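Local coordinates for protein adenosine deaminase (PDB 4GXW) that binds a zinc ion and, as a member of the adenosine and AMP deaminase family, probably removes the amino group of a purine substrate by hydrolysis, at residues A20-V32 with W353-D367. Numbering follows the deposited sequence.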
ATOM      1  N   ALA A  20      -0.905 -25.689   5.401  1.00 17.87           N
ATOM      2  CA  ALA A  20      -2.121 -25.109   5.955  1.00 16.39           C
ATOM      3  C   ALA A  20      -1.825 -24.390   7.269  1.00 17.19           C
ATOM      4  O   ALA A  20      -2.385 -23.333   7.532  1.00 16.17           O
ATOM      5  CB  ALA A  20      -3.183 -26.177   6.163  1.00 18.09           C
ATOM      6  N   ALA A  21      -0.942 -24.968   8.084  1.00 15.36           N
ATOM      7  CA  ALA A  21      -0.531 -24.351   9.345  1.00 15.44           C
ATOM      8  C   ALA A  21       0.062 -22.958   9.123  1.00 14.26           C
ATOM      9  O   ALA A  21      -0.281 -21.995   9.828  1.00 13.70           O
ATOM     10  CB  ALA A  21       0.462 -25.248  10.075  1.00 15.65           C
ATOM     11  N   HIS A  22       0.958 -22.852   8.146  1.00 14.38           N
ATOM     12  CA  HIS A  22       1.551 -21.567   7.793  1.00 13.82           C
ATOM     13  C   HIS A  22       0.475 -20.587   7.355  1.00 13.27           C
ATOM     14  O   HIS A  22       0.462 -19.435   7.787  1.00 12.73           O
ATOM     15  CB  HIS A  22       2.584 -21.727   6.675  1.00 15.26           C
ATOM     16  CG  HIS A  22       3.830 -22.442   7.096  1.00 14.90           C
ATOM     17  ND1 HIS A  22       4.002 -23.799   6.932  1.00 23.33           N
ATOM     18  CD2 HIS A  22       4.962 -21.987   7.685  1.00 20.13           C
ATOM     19  CE1 HIS A  22       5.189 -24.150   7.395  1.00 25.57           C
ATOM     20  NE2 HIS A  22       5.792 -23.070   7.857  1.00 19.55           N
ATOM     21  N   ARG A  23      -0.433 -21.038   6.493  1.00 13.50           N
ATOM     22  CA  ARG A  23      -1.487 -20.144   6.011  1.00 13.07           C
ATOM     23  C   ARG A  23      -2.380 -19.640   7.141  1.00 12.71           C
ATOM     24  O   ARG A  23      -2.782 -18.478   7.132  1.00 13.48           O
ATOM     25  CB  ARG A  23      -2.307 -20.802   4.897  1.00 13.55           C
ATOM     26  CG  ARG A  23      -1.484 -21.053   3.634  1.00 15.54           C
ATOM     27  CD  ARG A  23      -2.278 -21.731   2.531  1.00 15.81           C
ATOM     28  NE  ARG A  23      -1.430 -21.900   1.357  1.00 17.32           N
ATOM     29  CZ  ARG A  23      -0.771 -23.011   1.064  1.00 19.94           C
ATOM     30  NH1 ARG A  23      -0.892 -24.086   1.833  1.00 24.23           N
ATOM     31  NH2 ARG A  23      -0.006 -23.052  -0.013  1.00 22.04           N
ATOM     32  N   ALA A  24      -2.659 -20.500   8.116  1.00 13.71           N
ATOM     33  CA  ALA A  24      -3.455 -20.106   9.268  1.00 12.77           C
ATOM     34  C   ALA A  24      -2.705 -19.046  10.076  1.00 13.77           C
ATOM     35  O   ALA A  24      -3.313 -18.083  10.554  1.00 13.98           O
ATOM     36  CB  ALA A  24      -3.781 -21.321  10.138  1.00 14.80           C
ATOM     37  N   PHE A  25      -1.388 -19.223  10.217  1.00 12.35           N
ATOM     38  CA  PHE A  25      -0.542 -18.247  10.909  1.00 11.95           C
ATOM     39  C   PHE A  25      -0.586 -16.890  10.214  1.00 11.80           C
ATOM     40  O   PHE A  25      -0.857 -15.882  10.847  1.00 11.45           O
ATOM     41  CB  PHE A  25       0.902 -18.759  11.023  1.00 12.26           C
ATOM     42  CG  PHE A  25       1.868 -17.748  11.579  1.00 12.90           C
ATOM     43  CD1 PHE A  25       1.954 -17.523  12.946  1.00 11.84           C
ATOM     44  CD2 PHE A  25       2.693 -17.025  10.733  1.00 12.20           C
ATOM     45  CE1 PHE A  25       2.843 -16.587  13.460  1.00 13.46           C
ATOM     46  CE2 PHE A  25       3.582 -16.094  11.239  1.00 17.01           C
ATOM     47  CZ  PHE A  25       3.657 -15.871  12.604  1.00 15.98           C
ATOM     48  N   PHE A  26      -0.337 -16.869   8.909  1.00 11.49           N
ATOM     49  CA  PHE A  26      -0.281 -15.588   8.201  1.00 11.04           C
ATOM     50  C   PHE A  26      -1.629 -14.882   8.233  1.00 10.74           C
ATOM     51  O   PHE A  26      -1.693 -13.654   8.336  1.00 11.26           O
ATOM     52  CB  PHE A  26       0.199 -15.778   6.756  1.00 11.58           C
ATOM     53  CG  PHE A  26       1.598 -16.321   6.656  1.00 11.64           C
ATOM     54  CD1 PHE A  26       2.642 -15.705   7.335  1.00 12.49           C
ATOM     55  CD2 PHE A  26       1.865 -17.467   5.916  1.00 12.53           C
ATOM     56  CE1 PHE A  26       3.927 -16.209   7.268  1.00 16.05           C
ATOM     57  CE2 PHE A  26       3.155 -17.969   5.835  1.00 15.11           C
ATOM     58  CZ  PHE A  26       4.184 -17.339   6.516  1.00 15.01           C
ATOM     59  N   HIS A  27      -2.700 -15.662   8.154  1.00 11.48           N
ATOM     60  CA  HIS A  27      -4.047 -15.117   8.215  1.00 11.80           C
ATOM     61  C   HIS A  27      -4.386 -14.502   9.571  1.00 12.00           C
ATOM     62  O   HIS A  27      -4.967 -13.416   9.627  1.00 11.87           O
ATOM     63  CB  HIS A  27      -5.085 -16.183   7.840  1.00 12.10           C
ATOM     64  CG  HIS A  27      -6.476 -15.642   7.738  1.00 14.70           C
ATOM     65  ND1 HIS A  27      -7.000 -15.163   6.556  1.00 15.33           N
ATOM     66  CD2 HIS A  27      -7.435 -15.463   8.678  1.00 16.46           C
ATOM     67  CE1 HIS A  27      -8.230 -14.725   6.769  1.00 20.29           C
ATOM     68  NE2 HIS A  27      -8.514 -14.890   8.048  1.00 18.14           N
ATOM     69  N   ALA A  28      -4.028 -15.203  10.647  1.00 11.87           N
ATOM     70  CA  ALA A  28      -4.362 -14.785  12.006  1.00 10.71           C
ATOM     71  C   ALA A  28      -3.565 -13.571  12.486  1.00 10.53           C
ATOM     72  O   ALA A  28      -3.999 -12.858  13.394  1.00 11.73           O
ATOM     73  CB  ALA A  28      -4.173 -15.945  12.969  1.00 12.33           C
ATOM     74  N   LEU A  29      -2.393 -13.350  11.889  0.69 11.30           N
ATOM     75  CA  LEU A  29      -1.519 -12.237  12.269  0.69 10.03           C
ATOM     76  C   LEU A  29      -2.272 -10.918  12.285  0.69 10.35           C
ATOM     77  O   LEU A  29      -2.887 -10.546  11.291  0.69 11.38           O
ATOM     78  CB  LEU A  29      -0.363 -12.086  11.272  0.69 15.76           C
ATOM     79  CG  LEU A  29       0.808 -13.060  11.259  0.69 15.77           C
ATOM     80  CD1 LEU A  29       1.900 -12.553  10.333  0.69 18.07           C
ATOM     81  CD2 LEU A  29       1.336 -13.254  12.666  0.69 18.56           C
ATOM     82  N   PRO A  30      -2.224 -10.194  13.406  1.00 10.05           N
ATOM     83  CA  PRO A  30      -2.829  -8.852  13.364  1.00 10.76           C
ATOM     84  C   PRO A  30      -1.979  -7.948  12.482  1.00  8.92           C
ATOM     85  O   PRO A  30      -0.746  -8.038  12.528  1.00  9.97           O
ATOM     86  CB  PRO A  30      -2.793  -8.379  14.819  1.00 13.63           C
ATOM     87  CG  PRO A  30      -1.802  -9.272  15.511  1.00 20.02           C
ATOM     88  CD  PRO A  30      -1.702 -10.553  14.736  1.00 11.39           C
ATOM     89  N   LYS A  31      -2.628  -7.095  11.692  1.00  8.88           N
ATOM     90  CA  LYS A  31      -1.930  -6.306  10.693  1.00  8.62           C
ATOM     91  C   LYS A  31      -2.389  -4.869  10.626  1.00  8.82           C
ATOM     92  O   LYS A  31      -3.554  -4.549  10.905  1.00  9.83           O
ATOM     93  CB  LYS A  31      -2.169  -6.899   9.296  1.00  9.53           C
ATOM     94  CG  LYS A  31      -1.740  -8.353   9.108  1.00  9.14           C
ATOM     95  CD  LYS A  31      -2.270  -8.906   7.784  1.00  9.04           C
ATOM     96  CE  LYS A  31      -2.075 -10.415   7.660  1.00 10.12           C
ATOM     97  NZ  LYS A  31      -2.970 -11.242   8.547  1.00 10.34           N
ATOM     98  N   VAL A  32      -1.464  -3.981  10.279  0.69  8.21           N
ATOM     99  CA  VAL A  32      -1.850  -2.709   9.687  0.69  8.07           C
ATOM    100  C   VAL A  32      -1.486  -2.782   8.211  0.69  8.53           C
ATOM    101  O   VAL A  32      -0.607  -3.552   7.806  0.69  9.08           O
ATOM    102  CB  VAL A  32      -1.168  -1.487  10.337  0.69  9.61           C
ATOM    103  CG1 VAL A  32      -1.419  -1.471  11.837  0.69 13.28           C
ATOM    104  CG2 VAL A  32       0.320  -1.475  10.044  0.69  9.59           C
ATOM    105  N   TRP A 353      -0.590  -6.605  20.657  1.00 10.58           N
ATOM    106  CA  TRP A 353      -0.320  -7.432  19.484  1.00 10.53           C
ATOM    107  C   TRP A 353       0.939  -8.292  19.610  1.00 10.95           C
ATOM    108  O   TRP A 353       1.013  -9.363  19.004  1.00 11.01           O
ATOM    109  CB  TRP A 353      -0.211  -6.607  18.205  1.00  9.95           C
ATOM    110  CG  TRP A 353      -1.419  -5.787  17.835  1.00 11.84           C
ATOM    111  CD1 TRP A 353      -2.516  -5.512  18.602  1.00 11.78           C
ATOM    112  CD2 TRP A 353      -1.632  -5.140  16.583  1.00 12.07           C
ATOM    113  NE1 TRP A 353      -3.397  -4.713  17.898  1.00 12.81           N
ATOM    114  CE2 TRP A 353      -2.871  -4.471  16.659  1.00 11.86           C
ATOM    115  CE3 TRP A 353      -0.889  -5.054  15.406  1.00 12.75           C
ATOM    116  CZ2 TRP A 353      -3.385  -3.727  15.592  1.00 14.29           C
ATOM    117  CZ3 TRP A 353      -1.396  -4.317  14.349  1.00 13.25           C
ATOM    118  CH2 TRP A 353      -2.637  -3.666  14.450  1.00 16.82           C
ATOM    119  N   ALA A 354       1.932  -7.826  20.367  1.00 10.72           N
ATOM    120  CA  ALA A 354       3.141  -8.627  20.549  1.00 11.48           C
ATOM    121  C   ALA A 354       2.842  -9.965  21.232  1.00  9.88           C
ATOM    122  O   ALA A 354       3.243 -11.005  20.705  1.00 10.68           O
ATOM    123  CB  ALA A 354       4.257  -7.850  21.268  1.00 12.50           C
ATOM    124  N   PRO A 355       2.100  -9.961  22.366  1.00 10.50           N
ATOM    125  CA  PRO A 355       1.733 -11.263  22.948  1.00 10.51           C
ATOM    126  C   PRO A 355       0.819 -12.084  22.042  1.00 10.53           C
ATOM    127  O   PRO A 355       0.885 -13.322  22.060  1.00 10.92           O
ATOM    128  CB  PRO A 355       0.965 -10.894  24.223  1.00 15.68           C
ATOM    129  CG  PRO A 355       1.327  -9.510  24.527  1.00 13.20           C
ATOM    130  CD  PRO A 355       1.742  -8.844  23.258  1.00 13.89           C
ATOM    131  N   GLU A 356      -0.052 -11.428  21.274  0.66 10.63           N
ATOM    132  CA  GLU A 356      -0.892 -12.169  20.333  0.66 10.06           C
ATOM    133  C   GLU A 356      -0.026 -12.882  19.309  0.66  9.85           C
ATOM    134  O   GLU A 356      -0.242 -14.061  19.009  0.66 11.10           O
ATOM    135  CB  GLU A 356      -1.852 -11.254  19.575  0.66  9.87           C
ATOM    136  CG  GLU A 356      -3.075 -10.790  20.331  0.66 10.20           C
ATOM    137  CD  GLU A 356      -4.071 -10.109  19.417  0.66 14.13           C
ATOM    138  OE1 GLU A 356      -4.781 -10.819  18.665  0.66 15.13           O
ATOM    139  OE2 GLU A 356      -4.135  -8.856  19.424  0.66 15.40           O
ATOM    140  N   PHE A 357       0.940 -12.154  18.753  1.00 10.18           N
ATOM    141  CA  PHE A 357       1.869 -12.738  17.793  1.00  9.40           C
ATOM    142  C   PHE A 357       2.590 -13.941  18.399  1.00 10.08           C
ATOM    143  O   PHE A 357       2.704 -14.995  17.763  1.00 11.88           O
ATOM    144  CB  PHE A 357       2.896 -11.686  17.342  1.00 11.08           C
ATOM    145  CG  PHE A 357       3.845 -12.169  16.272  1.00 10.48           C
ATOM    146  CD1 PHE A 357       4.912 -13.003  16.579  1.00 11.03           C
ATOM    147  CD2 PHE A 357       3.678 -11.762  14.957  1.00 10.57           C
ATOM    148  CE1 PHE A 357       5.774 -13.446  15.589  1.00 12.39           C
ATOM    149  CE2 PHE A 357       4.539 -12.199  13.957  1.00 11.13           C
ATOM    150  CZ  PHE A 357       5.590 -13.038  14.280  1.00 12.76           C
ATOM    151  N   ASP A 358       3.088 -13.771  19.620  1.00 10.24           N
ATOM    152  CA  ASP A 358       3.820 -14.833  20.302  1.00 11.02           C
ATOM    153  C   ASP A 358       2.984 -16.105  20.411  1.00 12.32           C
ATOM    154  O   ASP A 358       3.487 -17.209  20.187  1.00 12.06           O
ATOM    155  CB  ASP A 358       4.276 -14.387  21.696  1.00 12.56           C
ATOM    156  CG  ASP A 358       5.351 -13.310  21.663  1.00 15.99           C
ATOM    157  OD1 ASP A 358       6.006 -13.123  20.613  1.00 15.30           O
ATOM    158  OD2 ASP A 358       5.543 -12.658  22.716  1.00 16.59           O
ATOM    159  N   MET A 359       1.707 -15.956  20.759  1.00 10.96           N
ATOM    160  CA  MET A 359       0.824 -17.115  20.826  1.00 11.09           C
ATOM    161  C   MET A 359       0.618 -17.764  19.456  1.00 10.97           C
ATOM    162  O   MET A 359       0.633 -18.991  19.350  1.00 11.90           O
ATOM    163  CB  MET A 359      -0.525 -16.755  21.448  1.00 11.64           C
ATOM    164  CG  MET A 359      -0.483 -16.680  22.965  1.00 12.30           C
ATOM    165  SD  MET A 359      -2.109 -16.561  23.718  1.00 13.51           S
ATOM    166  CE  MET A 359      -2.802 -18.164  23.321  1.00 14.30           C
ATOM    167  N   LEU A 360       0.446 -16.955  18.415  1.00 10.66           N
ATOM    168  CA  LEU A 360       0.266 -17.497  17.073  1.00 10.77           C
ATOM    169  C   LEU A 360       1.502 -18.269  16.623  1.00 11.66           C
ATOM    170  O   LEU A 360       1.379 -19.311  15.980  1.00 11.57           O
ATOM    171  CB  LEU A 360      -0.073 -16.376  16.085  1.00 11.62           C
ATOM    172  CG  LEU A 360      -1.435 -15.706  16.313  1.00 12.14           C
ATOM    173  CD1 LEU A 360      -1.640 -14.553  15.336  1.00 11.97           C
ATOM    174  CD2 LEU A 360      -2.580 -16.725  16.204  1.00 14.67           C
ATOM    175  N   ALA A 361       2.687 -17.772  16.975  1.00 11.86           N
ATOM    176  CA  ALA A 361       3.931 -18.473  16.661  1.00 13.09           C
ATOM    177  C   ALA A 361       4.020 -19.834  17.362  1.00 13.07           C
ATOM    178  O   ALA A 361       4.421 -20.832  16.751  1.00 15.51           O
ATOM    179  CB  ALA A 361       5.134 -17.611  17.001  1.00 15.55           C
ATOM    180  N   ASP A 362       3.645 -19.891  18.639  1.00 12.92           N
ATOM    181  CA  ASP A 362       3.618 -21.172  19.347  1.00 14.64           C
ATOM    182  C   ASP A 362       2.584 -22.129  18.749  1.00 15.21           C
ATOM    183  O   ASP A 362       2.807 -23.341  18.687  1.00 16.31           O
ATOM    184  CB  ASP A 362       3.343 -20.972  20.843  1.00 16.98           C
ATOM    185  CG  ASP A 362       4.599 -20.669  21.643  1.00 23.10           C
ATOM    186  OD1 ASP A 362       5.705 -20.680  21.064  1.00 25.83           O
ATOM    187  OD2 ASP A 362       4.486 -20.453  22.870  1.00 22.71           O
ATOM    188  N   THR A 363       1.457 -21.588  18.304  1.00 13.16           N
ATOM    189  CA  THR A 363       0.406 -22.415  17.713  1.00 13.50           C
ATOM    190  C   THR A 363       0.820 -22.955  16.344  1.00 14.61           C
ATOM    191  O   THR A 363       0.453 -24.074  15.976  1.00 15.84           O
ATOM    192  CB  THR A 363      -0.939 -21.669  17.686  1.00 15.30           C
ATOM    193  OG1 THR A 363      -1.346 -21.413  19.037  1.00 18.82           O
ATOM    194  CG2 THR A 363      -2.018 -22.478  16.977  1.00 20.60           C
ATOM    195  N   LEU A 364       1.612 -22.176  15.614  1.00 12.75           N
ATOM    196  CA  LEU A 364       2.196 -22.661  14.370  1.00 12.68           C
ATOM    197  C   LEU A 364       3.034 -23.907  14.637  1.00 13.88           C
ATOM    198  O   LEU A 364       2.920 -24.898  13.915  1.00 15.25           O
ATOM    199  CB  LEU A 364       3.011 -21.562  13.681  1.00 13.33           C
ATOM    200  CG  LEU A 364       3.851 -21.963  12.463  1.00 14.04           C
ATOM    201  CD1 LEU A 364       2.994 -22.578  11.372  1.00 15.93           C
ATOM    202  CD2 LEU A 364       4.620 -20.763  11.920  1.00 16.15           C
ATOM    203  N   ALA A 365       3.844 -23.876  15.690  1.00 15.42           N
ATOM    204  CA  ALA A 365       4.634 -25.041  16.066  1.00 16.91           C
ATOM    205  C   ALA A 365       3.734 -26.222  16.433  1.00 15.71           C
ATOM    206  O   ALA A 365       3.995 -27.357  16.040  1.00 18.35           O
ATOM    207  CB  ALA A 365       5.565 -24.699  17.221  1.00 18.82           C
ATOM    208  N   ALA A 366       2.669 -25.957  17.185  1.00 15.35           N
ATOM    209  CA  ALA A 366       1.759 -27.025  17.594  1.00 17.15           C
ATOM    210  C   ALA A 366       1.007 -27.603  16.397  1.00 17.55           C
ATOM    211  O   ALA A 366       0.813 -28.820  16.312  1.00 17.70           O
ATOM    212  CB  ALA A 366       0.785 -26.525  18.655  1.00 18.88           C
ATOM    213  N   ASP A 367       0.588 -26.738  15.478  1.00 15.88           N
ATOM    214  CA  ASP A 367      -0.121 -27.199  14.287  1.00 16.31           C
ATOM    215  C   ASP A 367       0.766 -28.084  13.424  1.00 18.82           C
ATOM    216  O   ASP A 367       0.316 -29.102  12.909  1.00 20.75           O
ATOM    217  CB  ASP A 367      -0.592 -26.013  13.448  1.00 15.88           C
ATOM    218  CG  ASP A 367      -1.789 -25.288  14.041  1.00 17.62           C
ATOM    219  OD1 ASP A 367      -2.456 -25.820  14.952  1.00 16.86           O
ATOM    220  OD2 ASP A 367      -2.073 -24.169  13.563  1.00 17.80           O
TER
HETATM  221  O   HOH W   1      -0.565 -22.121  12.650  1.00 13.54           O
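Trp353 lays one face of its indole against Pro30, whose CB lies over that face, 4.1 Å from the centroid of the six-membered ring, a CH-pi contact. The far rim of the indole carries on to Val32: Trp353 CH2 lies 3.6 Å from Val32 CG1. One turn later, CG of Phe357 stands anti to the backbone N (chi1 -176°), which carries the ring alongside Leu29 and presents its face to the edge of Phe25; the planes stand at 82° with centroids 5.6 Å apart, a T-shaped pair. Leu29 CD2 lies 3.6 Å from Phe357 CD2 and also covers one face of Phe25. Leu360 CD1 and CD2 both lie 3.7 Å from Ala28 CB, and Leu360 CD1 reaches Pro30 CD, 4.0 Å away. Phe25 is a knob in the hole formed by Phe357, Leu360, Ala361 and Leu364, its edge atoms CD1 and CE1 near Leu360 O and Ala361 N; Leu364 CD2 takes its other face. At Asp367, a water donates to OD2 and to Ala21 O. Nearly antiparallel (166°), axes 9.2 Å apart, the segments pack helix 343-371 against helix 20-28 and strand 31-33 of the TIM barrel; Ile325 of helix 325-338 touches both phenylalanines, and Val32 touches His112 of strand 110-117.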